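Local coordinates for periplasmic binding protein (Roseiflexus sp. RS-1, PDB 5GJ3) that binds heme in the periplasm, here two molecules at once, and probably hands it on to the transport machinery of a bacterial heme-acquisition system, at residues A[49-54]-A[70-75]; A[196-201]-A[226-231]. All blocks are in the same frame, centred on the assembly; numbering follows the deposited sequence.

Contact 1: A[49-54]-A[70-75]; sequences GYQRRL and DEAAGP. With ZN (zinc ion), chain D; HEM (protoporphyrin IX containing Fe), chain B.
Arg52 reaches past Ala72 onto the heme, touching Ala72 near the base of its side chain and again at the tip. CG, anti to the carbonyl carbon (chi1 -62°), lies 3.4 Å from Ala72 O; the chain then runs extended to NE, with CD and NE near the meso carbon CHD of the heme, and so carries the guanidinium out over the porphyrin. There it slots between two surfaces: pyrrole carbon C3C of the heme on one face and Ala72 CB on the other, the latter 3.8 Å from Arg52 NH2. NH1 gives a weak hydrogen bond to Tyr50 OH.

Tyr50 OH binds the heme FE at 1.9 Å. It also accepts a straight hydrogen bond, 3.1 Å, from Gln51 NE2, whose OE1 is held by Asn12. The tight Tyr50-Arg53 turn is tied to the loop by its backbone: Gly74 N donates to Gln51 O (2.8 Å) and Leu54 N to Gly74 O (2.8 Å).

At the loop's start, Asp70 binds zinc together with Asp14 and Asp94. The contact thus joins the hairpin of strands 49-50 and 53-54 to the end of parallel strand 66-70, just before helix 76-84.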
ATOM      1  N   GLY A  49       3.566  15.736   9.092  1.00 19.38           N
ATOM      2  CA  GLY A  49       3.900  16.043   7.686  1.00 17.71           C
ATOM      3  C   GLY A  49       3.718  14.769   6.873  1.00 19.65           C
ATOM      4  O   GLY A  49       3.361  13.734   7.441  1.00 20.49           O
ATOM      5  N   TYR A  50       3.947  14.822   5.556  1.00 19.31           N
ATOM      6  CA  TYR A  50       3.891  13.595   4.724  1.00 19.57           C
ATOM      7  C   TYR A  50       5.186  12.719   4.951  1.00 16.77           C
ATOM      8  O   TYR A  50       6.255  13.262   5.156  1.00 17.49           O
ATOM      9  CB  TYR A  50       3.672  13.946   3.232  1.00 18.95           C
ATOM     10  CG  TYR A  50       3.675  12.721   2.321  1.00 17.41           C
ATOM     11  CD1 TYR A  50       2.762  11.688   2.504  1.00 18.62           C
ATOM     12  CD2 TYR A  50       4.652  12.579   1.336  1.00 19.71           C
ATOM     13  CE1 TYR A  50       2.811  10.524   1.725  1.00 20.71           C
ATOM     14  CE2 TYR A  50       4.705  11.427   0.516  1.00 21.15           C
ATOM     15  CZ  TYR A  50       3.787  10.408   0.725  1.00 21.20           C
ATOM     16  OH  TYR A  50       3.858   9.267  -0.064  1.00 27.01           O
ATOM     17  N   GLN A  51       5.053  11.398   4.918  1.00 17.00           N
ATOM     18  CA  GLN A  51       6.198  10.457   5.150  1.00 18.10           C
ATOM     19  C   GLN A  51       7.517  10.779   4.447  1.00 18.16           C
ATOM     20  O   GLN A  51       8.572  10.532   5.016  1.00 18.47           O
ATOM     21  CB  GLN A  51       5.793   8.989   4.877  1.00 20.43           C
ATOM     22  CG  GLN A  51       5.510   8.660   3.387  1.00 21.80           C
ATOM     23  CD  GLN A  51       4.820   7.315   3.227  1.00 23.32           C
ATOM     24  OE1 GLN A  51       4.995   6.390   4.059  1.00 22.06           O
ATOM     25  NE2 GLN A  51       4.020   7.193   2.168  1.00 24.28           N
ATOM     26  N   ARG A  52       7.464  11.356   3.236  1.00 17.97           N
ATOM     27  CA  ARG A  52       8.677  11.720   2.467  1.00 19.19           C
ATOM     28  C   ARG A  52       9.028  13.183   2.615  1.00 19.42           C
ATOM     29  O   ARG A  52      10.001  13.649   2.050  1.00 19.92           O
ATOM     30  CB  ARG A  52       8.443  11.466   0.963  1.00 22.75           C
ATOM     31  CG  ARG A  52       8.160   9.998   0.636  1.00 24.41           C
ATOM     32  CD  ARG A  52       8.259   9.758  -0.876  1.00 28.51           C
ATOM     33  NE  ARG A  52       8.545   8.354  -1.207  1.00 33.11           N
ATOM     34  CZ  ARG A  52       7.731   7.318  -0.961  1.00 36.51           C
ATOM     35  NH1 ARG A  52       6.556   7.476  -0.343  1.00 34.80           N
ATOM     36  NH2 ARG A  52       8.092   6.097  -1.325  1.00 35.12           N
ATOM     37  N   ARG A  53       8.232  13.918   3.386  1.00 20.05           N
ATOM     38  CA  ARG A  53       8.469  15.352   3.544  1.00 19.65           C
ATOM     39  C   ARG A  53       8.219  15.711   5.030  1.00 20.58           C
ATOM     40  O   ARG A  53       7.449  16.637   5.375  1.00 15.98           O
ATOM     41  CB  ARG A  53       7.555  16.147   2.520  1.00 20.71           C
ATOM     42  CG  ARG A  53       8.189  17.454   1.983  1.00 22.90           C
ATOM     43  CD  ARG A  53       7.380  18.174   0.867  1.00 21.72           C
ATOM     44  NE  ARG A  53       6.123  18.668   1.408  1.00 22.65           N
ATOM     45  CZ  ARG A  53       4.969  18.014   1.324  1.00 23.66           C
ATOM     46  NH1 ARG A  53       4.931  16.822   0.721  1.00 23.35           N
ATOM     47  NH2 ARG A  53       3.852  18.527   1.872  1.00 26.45           N
ATOM     48  N   LEU A  54       8.880  14.956   5.917  1.00 16.88           N
ATOM     49  CA  LEU A  54       8.596  15.047   7.342  1.00 16.05           C
ATOM     50  C   LEU A  54       9.128  16.302   7.966  1.00 14.88           C
ATOM     51  O   LEU A  54      10.219  16.715   7.652  1.00 14.67           O
ATOM     52  CB  LEU A  54       9.204  13.806   8.073  1.00 13.97           C
ATOM     53  CG  LEU A  54       8.484  12.494   7.683  1.00 14.36           C
ATOM     54  CD1 LEU A  54       9.451  11.349   7.994  1.00 16.21           C
ATOM     55  CD2 LEU A  54       7.185  12.261   8.394  1.00 15.91           C
ATOM     56  N   ASP A  70      10.087   3.386   8.034  1.00 14.97           N
ATOM     57  CA  ASP A  70      10.783   2.478   7.153  1.00 16.04           C
ATOM     58  C   ASP A  70      11.413   3.323   6.064  1.00 16.61           C
ATOM     59  O   ASP A  70      11.442   4.584   6.176  1.00 15.18           O
ATOM     60  CB  ASP A  70       9.849   1.376   6.650  1.00 16.32           C
ATOM     61  CG  ASP A  70       8.749   1.897   5.736  1.00 20.04           C
ATOM     62  OD1 ASP A  70       8.868   2.966   5.086  1.00 20.84           O
ATOM     63  OD2 ASP A  70       7.733   1.200   5.661  1.00 22.74           O
ATOM     64  N   GLU A  71      11.986   2.671   5.065  1.00 18.28           N
ATOM     65  CA  GLU A  71      12.820   3.356   4.067  1.00 20.31           C
ATOM     66  C   GLU A  71      12.130   4.464   3.267  1.00 19.58           C
ATOM     67  O   GLU A  71      12.831   5.287   2.696  1.00 17.96           O
ATOM     68  CB  GLU A  71      13.506   2.356   3.093  1.00 22.88           C
ATOM     69  CG  GLU A  71      12.522   1.554   2.239  1.00 28.96           C
ATOM     70  CD  GLU A  71      13.221   0.582   1.278  1.00 35.88           C
ATOM     71  OE1 GLU A  71      13.438  -0.627   1.597  1.00 31.99           O
ATOM     72  OE2 GLU A  71      13.578   1.049   0.179  1.00 42.51           O
ATOM     73  N   ALA A  72      10.795   4.502   3.221  1.00 19.34           N
ATOM     74  CA  ALA A  72      10.093   5.623   2.589  1.00 21.72           C
ATOM     75  C   ALA A  72      10.205   6.942   3.377  1.00 22.59           C
ATOM     76  O   ALA A  72       9.960   8.007   2.796  1.00 23.01           O
ATOM     77  CB  ALA A  72       8.617   5.299   2.323  1.00 22.35           C
ATOM     78  N   ALA A  73      10.575   6.891   4.668  1.00 18.61           N
ATOM     79  CA  ALA A  73      10.607   8.081   5.496  1.00 18.56           C
ATOM     80  C   ALA A  73      11.711   9.007   5.048  1.00 19.65           C
ATOM     81  O   ALA A  73      12.859   8.591   4.829  1.00 19.04           O
ATOM     82  CB  ALA A  73      10.836   7.716   6.995  1.00 17.15           C
ATOM     83  N   GLY A  74      11.391  10.288   4.961  1.00 21.82           N
ATOM     84  CA  GLY A  74      12.390  11.309   4.615  1.00 18.47           C
ATOM     85  C   GLY A  74      11.874  12.735   4.794  1.00 18.10           C
ATOM     86  O   GLY A  74      10.707  12.941   5.140  1.00 17.63           O
ATOM     87  N   PRO A  75      12.707  13.741   4.431  1.00 18.93           N
ATOM     88  CA  PRO A  75      14.012  13.602   3.767  1.00 17.16           C
ATOM     89  C   PRO A  75      15.143  13.185   4.707  1.00 18.13           C
ATOM     90  O   PRO A  75      14.992  13.295   5.958  1.00 16.39           O
ATOM     91  CB  PRO A  75      14.312  15.026   3.280  1.00 17.92           C
ATOM     92  CG  PRO A  75      13.562  15.905   4.253  1.00 16.95           C
ATOM     93  CD  PRO A  75      12.260  15.149   4.470  1.00 17.66           C
TER
HETATM   94 ZN    ZN D 403       6.416   1.348   4.119  1.00 30.05          ZN
HETATM   95  CHA HEM B 401       2.284  12.257  -1.930  0.75 21.71           C
HETATM   96  CHB HEM B 401       0.007   8.632   0.382  0.75 22.03           C
HETATM   97  CHC HEM B 401       3.274   5.652  -1.710  0.75 24.95           C
HETATM   98  CHD HEM B 401       5.796   9.379  -3.528  0.75 25.50           C
HETATM   99  C1A HEM B 401       1.396  11.526  -1.179  0.75 21.29           C
HETATM  100  C2A HEM B 401       0.355  12.120  -0.428  0.75 22.85           C
HETATM  101  C3A HEM B 401      -0.298  11.140   0.260  0.75 23.01           C
HETATM  102  C4A HEM B 401       0.339   9.907  -0.098  0.75 23.90           C
HETATM  103  CMA HEM B 401      -1.479  11.325   1.217  0.75 22.55           C
HETATM  104  CAA HEM B 401       0.087  13.618  -0.394  0.75 21.92           C
HETATM  105  CBA HEM B 401       1.178  14.237   0.519  0.75 20.88           C
HETATM  106  CGA HEM B 401       1.383  15.719   0.314  0.75 22.86           C
HETATM  107  O1A HEM B 401       0.947  16.258  -0.707  0.75 22.55           O
HETATM  108  O2A HEM B 401       2.019  16.431   1.132  0.75 23.55           O
HETATM  109  C1B HEM B 401       0.692   7.468  -0.034  0.75 23.55           C
HETATM  110  C2B HEM B 401       0.321   6.121   0.303  0.75 23.41           C
HETATM  111  C3B HEM B 401       1.222   5.281  -0.307  0.75 25.26           C
HETATM  112  C4B HEM B 401       2.180   6.161  -1.003  0.75 25.79           C
HETATM  113  CMB HEM B 401      -0.878   5.699   1.120  0.75 22.61           C
HETATM  114  CAB HEM B 401       1.324   3.798  -0.297  0.75 25.68           C
HETATM  115  CBB HEM B 401       0.796   3.080   0.714  0.75 27.88           C
HETATM  116  C1C HEM B 401       4.210   6.359  -2.424  0.75 26.45           C
HETATM  117  C2C HEM B 401       5.182   5.803  -3.282  0.75 28.75           C
HETATM  118  C3C HEM B 401       5.913   6.883  -3.809  0.75 29.09           C
HETATM  119  C4C HEM B 401       5.342   8.090  -3.271  0.75 26.91           C
HETATM  120  CMC HEM B 401       5.359   4.309  -3.520  0.75 28.52           C
HETATM  121  CAC HEM B 401       7.073   6.855  -4.746  0.75 33.25           C
HETATM  122  CBC HEM B 401       7.521   5.730  -5.307  0.75 38.33           C
HETATM  123  C1D HEM B 401       4.963  10.454  -3.234  0.75 23.45           C
HETATM  124  C2D HEM B 401       5.328  11.812  -3.691  0.75 22.96           C
HETATM  125  C3D HEM B 401       4.358  12.617  -3.254  0.75 21.84           C
HETATM  126  C4D HEM B 401       3.412  11.741  -2.531  0.75 22.18           C
HETATM  127  CMD HEM B 401       6.551  12.210  -4.513  0.75 22.37           C
HETATM  128  CAD HEM B 401       4.271  14.126  -3.433  0.75 22.62           C
HETATM  129  CBD HEM B 401       4.669  14.724  -2.028  0.75 25.12           C
HETATM  130  CGD HEM B 401       6.155  14.947  -1.782  0.75 26.33           C
HETATM  131  O1D HEM B 401       6.951  15.077  -2.741  0.75 26.73           O
HETATM  132  O2D HEM B 401       6.645  15.058  -0.620  0.75 26.17           O
HETATM  133  NA  HEM B 401       1.428  10.201  -0.915  0.75 22.03           N
HETATM  134  NB  HEM B 401       1.816   7.428  -0.753  0.75 24.30           N
HETATM  135  NC  HEM B 401       4.323   7.726  -2.415  0.75 27.38           N
HETATM  136  ND  HEM B 401       3.813  10.443  -2.487  0.75 22.97           N
HETATM  137 FE   HEM B 401       2.863   8.998  -1.623  0.75 23.22          FE
HETATM  138  O   HOH W   1       6.205   3.231   3.661  1.00 25.31           O

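Contact 2: A[196-201]-A[226-231]; sequences AAQPDV and DTPAGR
Pro199 and Ala229 join the two backbones through one hydrogen bond, Ala229 N to Pro199 O (2.8 Å), where residues 198-201, just after helix 191-197, meet the N-terminal start of helix 228-232. The motif on the 226-231 side is a helix N-cap: Thr227 OG1 accepts from Gly230 N at 2.8 Å and donates to Leu224 O, while Pro228 fills the first helical position. OG1 is set between the backbone N and the carbonyl carbon (chi1 60°), which places the hydroxyl oxygen to cap Gly230 N, and Thr227 CG2 is left to pack against Pro199 CD at 3.8 Å. Next to it, the Pro228 ring meets several oxygens of the other segment. Pro228 CD lies 3.4 Å from Pro199 O, and its CB lies near Asp200 OD1, a carboxylate oxygen already engaged by Ser268 and by a salt bridge to Arg269. The other oxygen, OD2, accepts from His144 N, so Asp200 ties this corner to the start of strand 144-151, beside which strand 201-205 runs parallel in the mixed sheet. Ala229 CB, pointing at the turn, packs 3.3 Å from Asp200 O.

Gln198 leaves the helix with positive phi and folds its side chain at chi2 (-68°), crossing the Pro228 side chain at about a right angle. Its OE1 reaches Pro228 CD at 3.5 Å; NE2 lies near Thr227 CG2 and returns to Val194 O in its own helix. Gln198 OE1 also takes two waters, each at 2.8 Å: one is also bound by Arg231 NH1, and the other donates to Asp226 O.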
ATOM      1  N   ALA A 196      -1.431  -1.710 -26.437  1.00 26.23           N
ATOM      2  CA  ALA A 196      -0.678  -2.880 -26.044  1.00 25.33           C
ATOM      3  C   ALA A 196      -1.221  -3.599 -24.798  1.00 27.04           C
ATOM      4  O   ALA A 196      -1.036  -4.818 -24.631  1.00 30.92           O
ATOM      5  CB  ALA A 196       0.787  -2.498 -25.824  1.00 27.44           C
ATOM      6  N   ALA A 197      -1.800  -2.866 -23.855  1.00 24.55           N
ATOM      7  CA  ALA A 197      -2.241  -3.524 -22.619  1.00 21.78           C
ATOM      8  C   ALA A 197      -3.618  -4.182 -22.822  1.00 20.97           C
ATOM      9  O   ALA A 197      -3.823  -5.300 -22.363  1.00 21.22           O
ATOM     10  CB  ALA A 197      -2.278  -2.555 -21.418  1.00 22.92           C
ATOM     11  N   GLN A 198      -4.541  -3.482 -23.494  1.00 19.25           N
ATOM     12  CA  GLN A 198      -5.968  -3.932 -23.637  1.00 18.96           C
ATOM     13  C   GLN A 198      -6.436  -4.711 -22.388  1.00 19.38           C
ATOM     14  O   GLN A 198      -6.755  -5.888 -22.464  1.00 17.23           O
ATOM     15  CB  GLN A 198      -6.176  -4.744 -24.922  1.00 18.71           C
ATOM     16  CG  GLN A 198      -6.162  -3.847 -26.145  1.00 19.75           C
ATOM     17  CD  GLN A 198      -7.374  -2.938 -26.185  1.00 20.99           C
ATOM     18  OE1 GLN A 198      -8.515  -3.406 -26.291  1.00 20.43           O
ATOM     19  NE2 GLN A 198      -7.140  -1.641 -26.120  1.00 20.80           N
ATOM     20  N   PRO A 199      -6.459  -4.038 -21.210  1.00 18.21           N
ATOM     21  CA  PRO A 199      -6.738  -4.838 -20.028  1.00 17.57           C
ATOM     22  C   PRO A 199      -8.183  -5.385 -19.906  1.00 17.23           C
ATOM     23  O   PRO A 199      -9.155  -4.734 -20.350  1.00 16.46           O
ATOM     24  CB  PRO A 199      -6.489  -3.846 -18.879  1.00 17.76           C
ATOM     25  CG  PRO A 199      -6.827  -2.508 -19.517  1.00 17.62           C
ATOM     26  CD  PRO A 199      -6.145  -2.650 -20.868  1.00 16.94           C
ATOM     27  N   ASP A 200      -8.282  -6.532 -19.231  1.00 15.71           N
ATOM     28  CA  ASP A 200      -9.514  -7.173 -18.804  1.00 16.70           C
ATOM     29  C   ASP A 200     -10.039  -6.536 -17.518  1.00 17.42           C
ATOM     30  O   ASP A 200     -11.259  -6.528 -17.264  1.00 18.42           O
ATOM     31  CB  ASP A 200      -9.226  -8.671 -18.500  1.00 17.35           C
ATOM     32  CG  ASP A 200      -8.858  -9.457 -19.756  1.00 19.70           C
ATOM     33  OD1 ASP A 200      -9.709  -9.433 -20.694  1.00 21.13           O
ATOM     34  OD2 ASP A 200      -7.759 -10.081 -19.813  1.00 20.62           O
ATOM     35  N   VAL A 201      -9.107  -6.053 -16.697  1.00 17.73           N
ATOM     36  CA  VAL A 201      -9.407  -5.385 -15.405  1.00 19.80           C
ATOM     37  C   VAL A 201      -8.654  -4.062 -15.323  1.00 18.68           C
ATOM     38  O   VAL A 201      -7.477  -4.012 -15.596  1.00 18.04           O
ATOM     39  CB  VAL A 201      -9.014  -6.303 -14.194  1.00 20.15           C
ATOM     40  CG1 VAL A 201      -9.356  -5.629 -12.827  1.00 20.05           C
ATOM     41  CG2 VAL A 201      -9.707  -7.671 -14.343  1.00 19.78           C
ATOM     42  N   ASP A 226     -13.072   1.380 -24.531  1.00 26.90           N
ATOM     43  CA  ASP A 226     -13.116   0.321 -25.535  1.00 29.75           C
ATOM     44  C   ASP A 226     -12.167  -0.864 -25.214  1.00 27.86           C
ATOM     45  O   ASP A 226     -12.181  -1.841 -25.960  1.00 25.34           O
ATOM     46  CB  ASP A 226     -12.908   0.868 -26.958  1.00 36.32           C
ATOM     47  CG  ASP A 226     -14.155   1.630 -27.490  1.00 42.03           C
ATOM     48  OD1 ASP A 226     -15.243   1.581 -26.870  1.00 44.69           O
ATOM     49  OD2 ASP A 226     -14.051   2.297 -28.547  1.00 52.75           O
ATOM     50  N   THR A 227     -11.461  -0.817 -24.066  1.00 21.63           N
ATOM     51  CA  THR A 227     -10.765  -2.022 -23.554  1.00 18.72           C
ATOM     52  C   THR A 227     -11.763  -3.102 -23.145  1.00 17.63           C
ATOM     53  O   THR A 227     -12.954  -2.790 -22.914  1.00 19.49           O
ATOM     54  CB  THR A 227      -9.865  -1.691 -22.352  1.00 19.79           C
ATOM     55  OG1 THR A 227     -10.671  -1.137 -21.292  1.00 17.74           O
ATOM     56  CG2 THR A 227      -8.781  -0.686 -22.781  1.00 19.58           C
ATOM     57  N   PRO A 228     -11.312  -4.383 -23.052  1.00 16.28           N
ATOM     58  CA  PRO A 228     -12.240  -5.352 -22.536  1.00 16.20           C
ATOM     59  C   PRO A 228     -12.748  -4.958 -21.139  1.00 18.06           C
ATOM     60  O   PRO A 228     -13.924  -5.188 -20.832  1.00 18.55           O
ATOM     61  CB  PRO A 228     -11.421  -6.643 -22.462  1.00 15.27           C
ATOM     62  CG  PRO A 228     -10.350  -6.489 -23.548  1.00 15.45           C
ATOM     63  CD  PRO A 228     -10.085  -5.003 -23.612  1.00 15.68           C
ATOM     64  N   ALA A 229     -11.898  -4.348 -20.308  1.00 18.60           N
ATOM     65  CA  ALA A 229     -12.373  -3.861 -18.990  1.00 19.27           C
ATOM     66  C   ALA A 229     -13.416  -2.774 -19.131  1.00 22.03           C
ATOM     67  O   ALA A 229     -14.477  -2.819 -18.459  1.00 22.52           O
ATOM     68  CB  ALA A 229     -11.199  -3.323 -18.168  1.00 17.71           C
ATOM     69  N   GLY A 230     -13.084  -1.744 -19.922  1.00 22.69           N
ATOM     70  CA  GLY A 230     -13.998  -0.636 -20.158  1.00 24.63           C
ATOM     71  C   GLY A 230     -15.377  -1.102 -20.612  1.00 25.66           C
ATOM     72  O   GLY A 230     -16.382  -0.607 -20.104  1.00 24.66           O
ATOM     73  N   ARG A 231     -15.424  -2.074 -21.533  1.00 24.36           N
ATOM     74  CA  ARG A 231     -16.690  -2.592 -22.059  1.00 23.65           C
ATOM     75  C   ARG A 231     -17.597  -3.262 -21.031  1.00 26.66           C
ATOM     76  O   ARG A 231     -18.821  -3.209 -21.173  1.00 26.21           O
ATOM     77  CB  ARG A 231     -16.437  -3.601 -23.192  1.00 22.40           C
ATOM     78  CG  ARG A 231     -15.828  -3.008 -24.453  1.00 22.64           C
ATOM     79  CD  ARG A 231     -15.328  -4.162 -25.339  1.00 23.09           C
ATOM     80  NE  ARG A 231     -14.788  -3.678 -26.615  1.00 23.39           N
ATOM     81  CZ  ARG A 231     -13.721  -4.199 -27.244  1.00 25.51           C
ATOM     82  NH1 ARG A 231     -13.035  -5.238 -26.705  1.00 20.93           N
ATOM     83  NH2 ARG A 231     -13.323  -3.653 -28.398  1.00 24.32           N
TER
HETATM   84  O   HOH W   2      -9.801  -5.795 -26.855  1.00 22.57           O
HETATM   85  O   HOH W   3     -10.460  -2.636 -28.161  1.00 24.90           O

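Contact 1 closes before contact 2 opens along the chain, and they lie on opposite sides of its centre, their own centres 35 Å apart and their nearest atoms about 23 Å apart. They share no sheet. Contact 1 belongs to the part built on the parallel sheet of strands 28-31, 8-10, 66-70 and 89-92, whereas contact 2 runs into the mixed sheet at strand 201-205. This two-part layout is that of a periplasmic binding protein, with the hemes between the halves. Contact 1 lines that cleft and holds a heme directly; contact 2 is packing on the far flank of the other half, adjoining the zinc site of His144 and Asp180.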